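Local coordinates for devB protein (Vibrio cholerae O1 biovar eltor str. N16961, PDB 1Y89), which probably hydrolyses 6-phosphogluconolactone to 6-phosphogluconate in the pentose phosphate pathway, at residues Lys5-Ala10 / Glu226-Ser231; Ala110-Phe115 / Ser161-His166; Ala146-Gly151 / Arg173-Ala178; Val180-Lys185 / His219-Val224. All coordinates share one frame; numbering follows the deposited sequence. Where two conformers were deposited one is given.

Interaction 1: residues Lys5-Ala10 / Glu226-Ser231; sequences KIFPTA and EWYLDS
Lys5 and Tyr228 face each other as neighbours in a parallel β ladder, and their side chains run alongside each other in one direction. Lys5 holds CG beside its backbone N, anti to the carbonyl carbon (chi1 -56°), at the start of the chain that covers one face of the phenol: CD of Lys5 sits 4.1 Å from the centroid of the Tyr228 ring in a CH-pi contact, offset toward the rim near CZ. The Phe7 ring joins the same side of the sheet. CE1 of Phe7 comes within 3.5 Å of CD2 of Tyr228, and the planes, 23° from parallel, are displaced so that little of one ring lies over the other. The opposite face carries a sparser contact, CG1 of Ile6 with CB of Leu229 at 4.4 Å.

The backbone sets this spacing. Three nearly straight hydrogen bonds join the strands: Lys5 N to Trp227 O (2.8 Å), Leu229 N to Lys5 O (2.8 Å) and Phe7 N to Leu229 O (2.9 Å). Where the strands end, a water donates to OD2 of Asp230 at 2.6 Å and accepts a weak bond from Ala10 N. Both strands then turn into helices, Thr9 capping Ala12 N and Asp230 capping Ala233 N; Asp230 OD1 also receives Gly193 N.

Helix 10-25 packs against the aromatic side, through Val13 and Ser16 on Phe7 and Leu17 on Tyr228, while helix 197-205 reaches Leu229 on the other. Strand 186-191 flanks 226-230, and strand 2-7, outermost within its own chain, pairs antiparallel with a strand of the second subunit, so that the sheet continues through the dimer interface.

Interaction 2: residues Ala110-Phe115 / Ser161-His166; sequences AEAERF and SVVASH
Ser161 holds its OG between the backbone N and the carbonyl carbon (chi1 60°), and from there the hydroxyl meets the main chain of Ala112 on the facing helix. Phe115, one turn further on, carries CG anti to its backbone N (chi1 166°), with the ring beside the same serine. The polar link is short: Ser161 OG donates to Ala112 O at 2.6 Å. It arrives from well above the carbonyl plane. Around this bond the packing is apolar. CD2 of Phe115 lies 3.6 Å from CB of Ser161, and CB of Ala112 rests 4.0 Å from CG2 of Val163.

Elsewhere on the helix, Arg114 grips Glu111 side-on in a salt bridge, NE to OE1 at 2.7 Å and NH2 to OE2 at 2.9 Å, both near the guanidinium plane; Glu111 OE2 also accepts from Leu103 N.

Helix 108-122 thus runs roughly antiparallel to strand 161-165, with 156° between the short segments and 7.5 Å between their axes. It packs on the edge of the sheet formed by strand 161-165, outermost within this chain, and its neighbour 172-176, whose Val174 and Lys176 also touch Phe115.

Interaction 3: residues Ala146-Gly151 / Arg173-Ala178; sequences ASLFPG and RVSKTA. With PO4 (phosphate ion), chain C.
Two hydrogen bonds join Ser147 to the strand, one to Ser175 and one from Arg173. Ser147 N donates to Ser175 OG at 3.1 Å, while that hydroxyl, anti to its own backbone N (chi1 -172°), donates to Lys176 O. Arg173 NH1 reaches Ser147 OG at 2.9 Å, tilted 16° from the guanidinium plane; the serine oxygen is also hydrogen-bonded to Asp68 OD2.

Charge gathers at the arginine tip. A phosphate ion, probably from the crystallisation liquor, takes two nearly straight bonds: NH1 of Arg173 to its O1 (2.9 Å) and NH2 of Arg173 to its O4 (2.8 Å). Arg173 NE is held by Gln171 OE1, which should help fix the rotation of the guanidinium.

Van der Waals contacts fill in the rest. NH1 of Arg173 approaches the edge of the Phe149 ring, 3.6 Å from CZ, with ring and guanidinium planes 57° apart. Leu148 reaches the other end of the strand, its CD2 3.6 Å from Lys176 O and its CD1 4.3 Å from CB of Ala178.

His144 NE2 and Arg70 NH2 also hydrogen-bond to the anion. A loop after strand 134-137 and the strand 172-176 thus frame an anion site, consistent with the phosphosugar-binding active site of the 6-phosphogluconolactonase family.

Interaction 4: residues Val180-Lys185 / His219-Val224; sequences VLQAAK and HSTSGV
An ST motif at Ser220 shapes the loop that meets Gln182 and Ala184 at the end of helix 178-183, in the α/β fold where that helix gives way to strand 186-191. OG of Ser220 accepts from Gly223 N at 2.8 Å, with a bent N-H...O angle of 130°, and donates to Ala184 O at 2.7 Å. The hydroxyl stands anti to its backbone N (chi1 176°), and its donor bond points nearly along the C=O axis of Ala184. One side-chain oxygen of the buried Ser220 therefore both closes the turn within its own loop and ties it to the chain leaving the helix.

Gln182 O is the other focus. Thr221 N donates to it at 2.9 Å, lying in the carbonyl plane on a lone pair, and a water adds a second donor; that water also accepts from Ser222 N, bridging the two segments. The aliphatic part of Gln182 lies against the loop: its CG is 3.5 Å from His219 O, and its CB is 3.6 Å from Thr221 OG1. Beyond CG the chain extends, and a second water accepts from both Gln182 NE2 and His219 N.

Further along, Val224 N donates to Lys185 O as strand 224-230 begins beside strand 186-191. NZ of Lys185 forms a salt bridge with Asp133. At the same carbonyl the two backbones approach closely, and CA of Gly223 comes within 3.4 Å of Lys185 O in a CA-H...O contact.

From the N terminus, interaction 1 opens first, on strand 2-7, and closes last, on strand 224-230, so the other three nest inside its long loop. Interaction 2 opens on helix 108-122 and interaction 3 on the loop at 146-151 before either closes, on strands 161-165 and 172-176; the two therefore cross. They also touch, Ala164 O lying 2.8 Å from Arg173 N between these neighbouring strands. Interaction 4 follows in series, from helix 178-183 to the loop leading into strand 224-230, with Leu181 packed on Lys176 of interaction 3. Interactions 1 and 2 involve the strands outermost within this chain of one mixed sheet, their centres about 31 Å apart.

Interaction 1: residues Lys5-Ala10 / Glu226-Ser231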
loop_
_atom_site.group_PDB
_atom_site.type_symbol
_atom_site.label_atom_id
_atom_site.label_comp_id
_atom_site.label_asym_id
_atom_site.label_seq_id
_atom_site.Cartn_x
_atom_site.Cartn_y
_atom_site.Cartn_z
ATOM N N LYS A 5 5.292 -2.232 -2.019
ATOM C CA LYS A 5 4.444 -3.359 -2.377
ATOM C C LYS A 5 5.288 -4.419 -3.067
ATOM O O LYS A 5 6.023 -4.108 -3.999
ATOM C CB LYS A 5 3.324 -2.905 -3.300
ATOM C CG LYS A 5 2.471 -1.780 -2.747
ATOM C CD LYS A 5 1.245 -1.583 -3.628
ATOM C CE LYS A 5 0.219 -0.710 -2.943
ATOM N NZ LYS A 5 -1.104 -1.350 -3.130
ATOM N N ILE A 6 5.192 -5.661 -2.610
ATOM C CA ILE A 6 5.881 -6.793 -3.273
ATOM C C ILE A 6 4.804 -7.759 -3.767
ATOM O O ILE A 6 4.025 -8.278 -2.976
ATOM C CB ILE A 6 6.883 -7.498 -2.325
ATOM C CG1 ILE A 6 7.905 -6.482 -1.730
ATOM C CG2 ILE A 6 7.593 -8.716 -3.030
ATOM C CD1 ILE A 6 8.758 -7.072 -0.621
ATOM N N PHE A 7 4.753 -7.931 -5.079
ATOM C CA PHE A 7 3.761 -8.747 -5.778
ATOM C C PHE A 7 4.425 -10.027 -6.223
ATOM O O PHE A 7 5.633 -10.047 -6.486
ATOM C CB PHE A 7 3.256 -8.028 -7.038
ATOM C CG PHE A 7 2.466 -6.756 -6.763
ATOM C CD1 PHE A 7 3.110 -5.531 -6.606
ATOM C CD2 PHE A 7 1.067 -6.801 -6.668
ATOM C CE1 PHE A 7 2.364 -4.359 -6.368
ATOM C CE2 PHE A 7 0.328 -5.644 -6.412
ATOM C CZ PHE A 7 0.970 -4.438 -6.275
ATOM N N PRO A 8 3.629 -11.081 -6.383
ATOM C CA PRO A 8 4.209 -12.377 -6.738
ATOM C C PRO A 8 4.652 -12.478 -8.216
ATOM O O PRO A 8 5.478 -13.322 -8.541
ATOM C CB PRO A 8 3.063 -13.353 -6.430
ATOM C CG PRO A 8 1.797 -12.535 -6.737
ATOM C CD PRO A 8 2.146 -11.130 -6.244
ATOM N N THR A 9 4.097 -11.627 -9.098
ATOM C CA THR A 9 4.332 -11.734 -10.544
ATOM C C THR A 9 4.287 -10.329 -11.130
ATOM O O THR A 9 3.701 -9.419 -10.516
ATOM C CB THR A 9 3.233 -12.557 -11.277
ATOM O OG1 THR A 9 1.993 -11.868 -11.164
ATOM C CG2 THR A 9 3.071 -14.006 -10.712
ATOM N N ALA A 10 4.893 -10.147 -12.310
ATOM C CA ALA A 10 4.788 -8.867 -13.021
ATOM C C ALA A 10 3.337 -8.595 -13.423
ATOM O O ALA A 10 2.914 -7.436 -13.445
ATOM C CB ALA A 10 5.687 -8.851 -14.275
ATOM N N GLU A 226 5.952 5.420 -3.549
ATOM C CA GLU A 226 5.755 3.976 -3.561
ATOM C C GLU A 226 6.862 3.268 -4.285
ATOM O O GLU A 226 7.409 3.780 -5.285
ATOM C CB GLU A 226 4.438 3.630 -4.263
ATOM C CG GLU A 226 3.278 4.342 -3.652
ATOM C CD GLU A 226 1.970 4.027 -4.314
ATOM O OE1 GLU A 226 1.871 4.104 -5.565
ATOM O OE2 GLU A 226 1.039 3.708 -3.557
ATOM N N TRP A 227 7.127 2.052 -3.829
ATOM C CA TRP A 227 7.994 1.125 -4.514
ATOM C C TRP A 227 7.177 -0.126 -4.836
ATOM O O TRP A 227 6.664 -0.793 -3.920
ATOM C CB TRP A 227 9.195 0.765 -3.615
ATOM C CG TRP A 227 10.097 1.966 -3.412
ATOM C CD1 TRP A 227 9.918 2.993 -2.551
ATOM C CD2 TRP A 227 11.258 2.268 -4.172
ATOM N NE1 TRP A 227 10.934 3.925 -2.704
ATOM C CE2 TRP A 227 11.771 3.489 -3.693
ATOM C CE3 TRP A 227 11.936 1.603 -5.197
ATOM C CZ2 TRP A 227 12.931 4.071 -4.211
ATOM C CZ3 TRP A 227 13.103 2.190 -5.715
ATOM C CH2 TRP A 227 13.571 3.409 -5.225
ATOM N N TYR A 228 7.022 -0.425 -6.122
ATOM C CA TYR A 228 6.282 -1.620 -6.570
ATOM C C TYR A 228 7.332 -2.628 -7.036
ATOM O O TYR A 228 8.043 -2.354 -8.007
ATOM C CB TYR A 228 5.392 -1.278 -7.782
ATOM C CG TYR A 228 4.050 -0.650 -7.432
ATOM C CD1 TYR A 228 3.980 0.535 -6.717
ATOM C CD2 TYR A 228 2.858 -1.240 -7.827
ATOM C CE1 TYR A 228 2.753 1.086 -6.379
ATOM C CE2 TYR A 228 1.630 -0.702 -7.503
ATOM C CZ TYR A 228 1.585 0.463 -6.765
ATOM O OH TYR A 228 0.372 0.987 -6.395
ATOM N N LEU A 229 7.455 -3.766 -6.354
ATOM C CA LEU A 229 8.444 -4.755 -6.762
ATOM C C LEU A 229 7.742 -6.070 -7.051
ATOM O O LEU A 229 6.651 -6.321 -6.529
ATOM C CB LEU A 229 9.450 -5.022 -5.624
ATOM C CG LEU A 229 10.179 -3.859 -4.926
ATOM C CD1 LEU A 229 11.210 -4.438 -3.975
ATOM C CD2 LEU A 229 10.822 -2.863 -5.833
ATOM N N ASP A 230 8.388 -6.920 -7.845
ATOM C CA ASP A 230 7.996 -8.310 -7.875
ATOM C C ASP A 230 8.963 -9.106 -7.016
ATOM O O ASP A 230 9.957 -8.547 -6.516
ATOM C CB ASP A 230 7.876 -8.853 -9.317
ATOM C CG ASP A 230 9.185 -8.801 -10.102
ATOM O OD1 ASP A 230 10.190 -8.215 -9.643
ATOM O OD2 ASP A 230 9.197 -9.356 -11.220
ATOM N N SER A 231 8.651 -10.389 -6.802
ATOM C CA SER A 231 9.459 -11.248 -5.969
ATOM C C SER A 231 10.898 -11.233 -6.439
ATOM O O SER A 231 11.815 -11.147 -5.613
ATOM C CB SER A 231 8.916 -12.693 -6.007
ATOM O OG SER A 231 7.702 -12.710 -5.284
HETATM O O HOH W 1 7.840 -11.427 -11.895
#

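Interaction 2: residues Ala110-Phe115 / Ser161-His166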
loop_
_atom_site.group_PDB
_atom_site.type_symbol
_atom_site.label_atom_id
_atom_site.label_comp_id
_atom_site.label_asym_id
_atom_site.label_seq_id
_atom_site.Cartn_x
_atom_site.Cartn_y
_atom_site.Cartn_z
ATOM N N ALA A 110 14.092 24.724 -26.300
ATOM C CA ALA A 110 12.807 25.404 -26.450
ATOM C C ALA A 110 11.667 24.419 -26.179
ATOM O O ALA A 110 10.599 24.801 -25.675
ATOM C CB ALA A 110 12.671 26.043 -27.825
ATOM N N GLU A 111 11.897 23.139 -26.471
ATOM C CA GLU A 111 10.905 22.131 -26.120
ATOM C C GLU A 111 10.770 21.921 -24.606
ATOM O O GLU A 111 9.646 21.861 -24.097
ATOM C CB GLU A 111 11.119 20.814 -26.897
ATOM C CG GLU A 111 10.195 19.671 -26.440
ATOM C CD GLU A 111 8.694 19.998 -26.477
ATOM O OE1 GLU A 111 8.265 20.962 -27.136
ATOM O OE2 GLU A 111 7.919 19.264 -25.846
ATOM N N ALA A 112 11.880 21.816 -23.873
ATOM C CA ALA A 112 11.796 21.780 -22.402
ATOM C C ALA A 112 10.974 22.966 -21.854
ATOM O O ALA A 112 10.153 22.777 -20.933
ATOM C CB ALA A 112 13.190 21.768 -21.759
ATOM N N GLU A 113 11.212 24.181 -22.381
ATOM C CA GLU A 113 10.446 25.359 -21.947
ATOM C C GLU A 113 8.961 25.271 -22.314
ATOM O O GLU A 113 8.114 25.622 -21.500
ATOM C CB GLU A 113 11.055 26.653 -22.495
ATOM C CG GLU A 113 12.482 26.838 -22.002
ATOM C CD GLU A 113 13.222 28.004 -22.641
ATOM O OE1 GLU A 113 12.592 28.863 -23.311
ATOM O OE2 GLU A 113 14.449 28.053 -22.445
ATOM N N ARG A 114 8.649 24.856 -23.545
ATOM C CA ARG A 114 7.233 24.622 -23.946
ATOM C C ARG A 114 6.534 23.614 -23.026
ATOM O O ARG A 114 5.412 23.827 -22.547
ATOM C CB ARG A 114 7.153 24.122 -25.393
ATOM C CG ARG A 114 5.730 24.177 -25.991
ATOM C CD ARG A 114 5.467 23.060 -27.028
ATOM N NE ARG A 114 5.717 21.722 -26.476
ATOM C CZ ARG A 114 4.869 21.076 -25.669
ATOM N NH1 ARG A 114 3.681 21.630 -25.344
ATOM N NH2 ARG A 114 5.199 19.878 -25.193
ATOM N N PHE A 115 7.198 22.488 -22.797
ATOM C CA PHE A 115 6.689 21.431 -21.918
ATOM C C PHE A 115 6.407 21.998 -20.519
ATOM O O PHE A 115 5.319 21.801 -19.975
ATOM C CB PHE A 115 7.730 20.265 -21.932
ATOM C CG PHE A 115 7.559 19.220 -20.848
ATOM C CD1 PHE A 115 6.331 18.595 -20.619
ATOM C CD2 PHE A 115 8.674 18.771 -20.143
ATOM C CE1 PHE A 115 6.227 17.582 -19.638
ATOM C CE2 PHE A 115 8.562 17.770 -19.154
ATOM C CZ PHE A 115 7.337 17.182 -18.915
ATOM N N SER A 161 11.419 21.523 -16.011
ATOM C CA SER A 161 11.937 20.505 -16.943
ATOM C C SER A 161 13.376 20.863 -17.217
ATOM O O SER A 161 13.823 21.973 -16.888
ATOM C CB SER A 161 11.167 20.546 -18.252
ATOM O OG SER A 161 11.326 21.856 -18.817
ATOM N N VAL A 162 14.088 19.934 -17.842
ATOM C CA VAL A 162 15.502 20.121 -18.088
ATOM C C VAL A 162 15.880 19.299 -19.308
ATOM O O VAL A 162 15.283 18.232 -19.541
ATOM C CB VAL A 162 16.353 19.723 -16.808
ATOM C CG1 VAL A 162 16.201 18.217 -16.440
ATOM C CG2 VAL A 162 17.842 20.151 -16.952
ATOM N N VAL A 163 16.872 19.768 -20.075
ATOM C CA VAL A 163 17.473 18.923 -21.106
ATOM C C VAL A 163 18.601 18.119 -20.473
ATOM O O VAL A 163 19.447 18.689 -19.790
ATOM C CB VAL A 163 17.983 19.735 -22.337
ATOM C CG1 VAL A 163 18.702 18.804 -23.387
ATOM C CG2 VAL A 163 16.818 20.495 -22.978
ATOM N N ALA A 164 18.599 16.807 -20.690
ATOM C CA ALA A 164 19.601 15.923 -20.109
ATOM C C ALA A 164 20.261 15.096 -21.215
ATOM O O ALA A 164 19.650 14.842 -22.239
ATOM C CB ALA A 164 18.940 14.986 -19.080
ATOM N N SER A 165 21.517 14.695 -21.038
ATOM C CA SER A 165 22.092 13.778 -22.035
ATOM C C SER A 165 22.409 12.466 -21.368
ATOM O O SER A 165 22.893 12.434 -20.223
ATOM C CB SER A 165 23.299 14.378 -22.745
ATOM O OG SER A 165 24.385 14.398 -21.876
ATOM N N HIS A 166 22.056 11.377 -22.041
ATOM C CA HIS A 166 22.336 10.067 -21.504
ATOM C C HIS A 166 23.862 9.968 -21.261
ATOM O O HIS A 166 24.661 10.288 -22.150
ATOM C CB HIS A 166 21.872 8.981 -22.464
ATOM C CG HIS A 166 21.831 7.629 -21.834
ATOM N ND1 HIS A 166 22.966 6.875 -21.628
ATOM C CD2 HIS A 166 20.799 6.911 -21.321
ATOM C CE1 HIS A 166 22.639 5.751 -21.013
ATOM N NE2 HIS A 166 21.326 5.740 -20.825
#

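Interaction 3: residues Ala146-Gly151 / Arg173-Ala178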
loop_
_atom_site.group_PDB
_atom_site.type_symbol
_atom_site.label_atom_id
_atom_site.label_comp_id
_atom_site.label_asym_id
_atom_site.label_seq_id
_atom_site.Cartn_x
_atom_site.Cartn_y
_atom_site.Cartn_z
ATOM N N ALA A 146 13.376 9.022 -14.363
ATOM C CA ALA A 146 13.127 9.936 -15.481
ATOM C C ALA A 146 14.431 10.030 -16.282
ATOM O O ALA A 146 15.022 8.999 -16.567
ATOM C CB ALA A 146 12.671 11.327 -14.958
ATOM N N SER A 147 14.912 11.241 -16.632
ATOM C CA SER A 147 16.255 11.356 -17.248
ATOM C C SER A 147 17.159 12.208 -16.354
ATOM O O SER A 147 17.955 13.066 -16.833
ATOM C CB SER A 147 16.191 11.918 -18.698
ATOM O OG SER A 147 15.857 10.853 -19.603
ATOM N N LEU A 148 17.000 11.966 -15.052
ATOM C CA LEU A 148 17.799 12.556 -14.007
ATOM C C LEU A 148 18.828 11.508 -13.617
ATOM O O LEU A 148 18.487 10.515 -12.964
ATOM C CB LEU A 148 16.901 12.882 -12.799
ATOM C CG LEU A 148 15.768 13.869 -13.123
ATOM C CD1 LEU A 148 14.832 14.040 -11.896
ATOM C CD2 LEU A 148 16.331 15.213 -13.654
ATOM N N PHE A 149 20.072 11.724 -14.043
ATOM C CA PHE A 149 21.132 10.729 -13.903
ATOM C C PHE A 149 22.065 11.078 -12.748
ATOM O O PHE A 149 22.266 12.267 -12.463
ATOM C CB PHE A 149 21.917 10.626 -15.216
ATOM C CG PHE A 149 21.124 9.958 -16.326
ATOM C CD1 PHE A 149 21.090 8.569 -16.432
ATOM C CD2 PHE A 149 20.430 10.726 -17.260
ATOM C CE1 PHE A 149 20.359 7.956 -17.464
ATOM C CE2 PHE A 149 19.686 10.125 -18.291
ATOM C CZ PHE A 149 19.629 8.747 -18.378
ATOM N N PRO A 150 22.660 10.053 -12.111
ATOM C CA PRO A 150 23.564 10.281 -10.970
ATOM C C PRO A 150 24.729 11.190 -11.363
ATOM O O PRO A 150 25.260 11.070 -12.459
ATOM C CB PRO A 150 24.073 8.871 -10.600
ATOM C CG PRO A 150 23.597 7.939 -11.702
ATOM C CD PRO A 150 22.481 8.618 -12.435
ATOM N N GLY A 151 25.083 12.118 -10.483
ATOM C CA GLY A 151 26.166 13.063 -10.756
ATOM C C GLY A 151 25.809 14.217 -11.689
ATOM O O GLY A 151 26.561 15.197 -11.768
ATOM N N ARG A 173 17.570 13.997 -23.943
ATOM C CA ARG A 173 16.202 13.809 -23.438
ATOM C C ARG A 173 15.692 15.115 -22.865
ATOM O O ARG A 173 16.487 15.928 -22.371
ATOM C CB ARG A 173 16.198 12.815 -22.260
ATOM C CG ARG A 173 16.359 11.329 -22.695
ATOM C CD ARG A 173 17.752 10.843 -22.449
ATOM N NE ARG A 173 17.856 9.449 -22.888
ATOM C CZ ARG A 173 17.502 8.385 -22.152
ATOM N NH1 ARG A 173 17.060 8.536 -20.913
ATOM N NH2 ARG A 173 17.616 7.160 -22.657
ATOM N N VAL A 174 14.371 15.275 -22.864
ATOM C CA VAL A 174 13.696 16.317 -22.064
ATOM C C VAL A 174 13.111 15.594 -20.852
ATOM O O VAL A 174 12.477 14.549 -21.004
ATOM C CB VAL A 174 12.592 17.021 -22.882
ATOM C CG1 VAL A 174 11.742 17.949 -21.981
ATOM C CG2 VAL A 174 13.234 17.785 -24.048
ATOM N N SER A 175 13.383 16.117 -19.657
ATOM C CA SER A 175 12.957 15.460 -18.441
ATOM C C SER A 175 12.217 16.405 -17.526
ATOM O O SER A 175 12.531 17.595 -17.484
ATOM C CB SER A 175 14.173 14.925 -17.689
ATOM O OG SER A 175 13.799 14.108 -16.580
ATOM N N LYS A 176 11.266 15.876 -16.763
ATOM C CA LYS A 176 10.832 16.581 -15.554
ATOM C C LYS A 176 12.042 16.790 -14.655
ATOM O O LYS A 176 12.968 15.959 -14.670
ATOM C CB LYS A 176 9.823 15.735 -14.770
ATOM C CG LYS A 176 8.423 15.724 -15.386
ATOM C CD LYS A 176 7.429 15.032 -14.395
ATOM C CE LYS A 176 5.953 15.083 -14.856
ATOM N NZ LYS A 176 5.647 14.518 -16.207
ATOM N N THR A 177 12.047 17.879 -13.874
ATOM C CA THR A 177 13.070 18.047 -12.851
ATOM C C THR A 177 12.639 17.351 -11.558
ATOM O O THR A 177 11.457 16.983 -11.406
ATOM C CB THR A 177 13.294 19.526 -12.523
ATOM O OG1 THR A 177 12.036 20.109 -12.139
ATOM C CG2 THR A 177 13.889 20.242 -13.738
ATOM N N ALA A 178 13.579 17.200 -10.619
ATOM C CA ALA A 178 13.261 16.580 -9.308
ATOM C C ALA A 178 12.091 17.304 -8.606
ATOM O O ALA A 178 11.234 16.685 -7.965
ATOM C CB ALA A 178 14.493 16.578 -8.408
HETATM P P PO4 C . 16.239 4.911 -19.879
HETATM O O1 PO4 C . 16.374 6.266 -19.202
HETATM O O2 PO4 C . 16.713 3.876 -18.934
HETATM O O3 PO4 C . 14.792 4.791 -20.203
HETATM O O4 PO4 C . 17.095 4.920 -21.088
#

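Interaction 4: residues Val180-Lys185 / His219-Val224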
loop_
_atom_site.group_PDB
_atom_site.type_symbol
_atom_site.label_atom_id
_atom_site.label_comp_id
_atom_site.label_asym_id
_atom_site.label_seq_id
_atom_site.Cartn_x
_atom_site.Cartn_y
_atom_site.Cartn_z
ATOM N N VAL A 180 9.415 18.716 -9.774
ATOM C CA VAL A 180 8.070 18.273 -10.170
ATOM C C VAL A 180 7.727 16.905 -9.531
ATOM O O VAL A 180 6.598 16.672 -9.042
ATOM C CB VAL A 180 7.947 18.209 -11.711
ATOM C CG1 VAL A 180 6.578 17.667 -12.130
ATOM C CG2 VAL A 180 8.222 19.645 -12.311
ATOM N N LEU A 181 8.680 15.973 -9.547
ATOM C CA LEU A 181 8.433 14.697 -8.846
ATOM C C LEU A 181 8.116 14.853 -7.365
ATOM O O LEU A 181 7.196 14.215 -6.842
ATOM C CB LEU A 181 9.619 13.730 -9.015
ATOM C CG LEU A 181 9.742 12.925 -10.295
ATOM C CD1 LEU A 181 9.516 13.751 -11.578
ATOM C CD2 LEU A 181 11.168 12.203 -10.337
ATOM N N GLN A 182 8.870 15.712 -6.691
ATOM C CA GLN A 182 8.682 15.970 -5.273
ATOM C C GLN A 182 7.321 16.635 -4.961
ATOM O O GLN A 182 6.755 16.427 -3.878
ATOM C CB GLN A 182 9.844 16.849 -4.773
ATOM C CG GLN A 182 11.213 16.142 -4.763
ATOM C CD GLN A 182 12.395 17.123 -4.652
ATOM O OE1 GLN A 182 12.301 18.272 -5.087
ATOM N NE2 GLN A 182 13.525 16.651 -4.105
ATOM N N ALA A 183 6.795 17.424 -5.906
ATOM C CA ALA A 183 5.501 18.093 -5.716
ATOM C C ALA A 183 4.260 17.229 -5.960
ATOM O O ALA A 183 3.124 17.647 -5.665
ATOM C CB ALA A 183 5.453 19.364 -6.585
ATOM N N ALA A 184 4.461 16.047 -6.542
ATOM C CA ALA A 184 3.342 15.179 -6.935
ATOM C C ALA A 184 2.608 14.570 -5.734
ATOM O O ALA A 184 3.192 14.403 -4.649
ATOM C CB ALA A 184 3.826 14.100 -7.883
ATOM N N LYS A 185 1.324 14.251 -5.911
ATOM C CA LYS A 185 0.564 13.635 -4.820
ATOM C C LYS A 185 1.047 12.204 -4.544
ATOM O O LYS A 185 0.936 11.702 -3.411
ATOM C CB LYS A 185 -0.919 13.611 -5.155
ATOM C CG LYS A 185 -1.529 15.028 -5.219
ATOM C CD LYS A 185 -2.954 14.935 -5.734
ATOM C CE LYS A 185 -3.557 16.339 -6.097
ATOM N NZ LYS A 185 -4.910 16.217 -6.807
ATOM N N HIS A 219 11.627 11.886 -3.337
ATOM C CA HIS A 219 10.337 11.375 -2.836
ATOM C C HIS A 219 9.305 12.495 -2.869
ATOM O O HIS A 219 9.654 13.700 -2.851
ATOM C CB HIS A 219 10.472 10.803 -1.398
ATOM C CG HIS A 219 11.132 11.740 -0.443
ATOM N ND1 HIS A 219 12.494 11.729 -0.210
ATOM C CD2 HIS A 219 10.622 12.730 0.334
ATOM C CE1 HIS A 219 12.791 12.685 0.660
ATOM N NE2 HIS A 219 11.675 13.309 1.002
ATOM N N SER A 220 8.036 12.121 -2.904
ATOM C CA SER A 220 6.992 13.123 -2.734
ATOM C C SER A 220 7.167 13.802 -1.375
ATOM O O SER A 220 7.205 13.120 -0.315
ATOM C CB SER A 220 5.623 12.470 -2.792
ATOM O OG SER A 220 4.626 13.434 -2.537
ATOM N N THR A 221 7.257 15.132 -1.386
ATOM C CA THR A 221 7.418 15.900 -0.144
ATOM C C THR A 221 6.252 15.721 0.829
ATOM O O THR A 221 6.480 15.452 2.005
ATOM C CB THR A 221 7.568 17.426 -0.427
ATOM O OG1 THR A 221 8.540 17.601 -1.472
ATOM C CG2 THR A 221 8.008 18.218 0.856
ATOM N N SER A 222 5.014 15.914 0.370
ATOM C CA SER A 222 3.866 15.817 1.279
ATOM C C SER A 222 2.892 14.701 0.902
ATOM O O SER A 222 1.856 14.508 1.553
ATOM C CB SER A 222 3.149 17.175 1.413
ATOM O OG SER A 222 2.708 17.665 0.155
ATOM N N GLY A 223 3.212 13.948 -0.141
ATOM C CA GLY A 223 2.290 12.879 -0.505
ATOM C C GLY A 223 2.934 11.509 -0.370
ATOM O O GLY A 223 3.805 11.302 0.474
ATOM N N VAL A 224 2.531 10.593 -1.252
ATOM C CA VAL A 224 2.909 9.200 -1.186
ATOM C C VAL A 224 4.084 8.864 -2.140
ATOM O O VAL A 224 4.047 9.228 -3.326
ATOM C CB VAL A 224 1.670 8.333 -1.566
ATOM C CG1 VAL A 224 2.004 6.844 -1.541
ATOM C CG2 VAL A 224 0.549 8.612 -0.526
HETATM O O HOH W 2 4.359 16.668 -2.323
HETATM O O HOH W 3 13.166 14.343 -2.447
#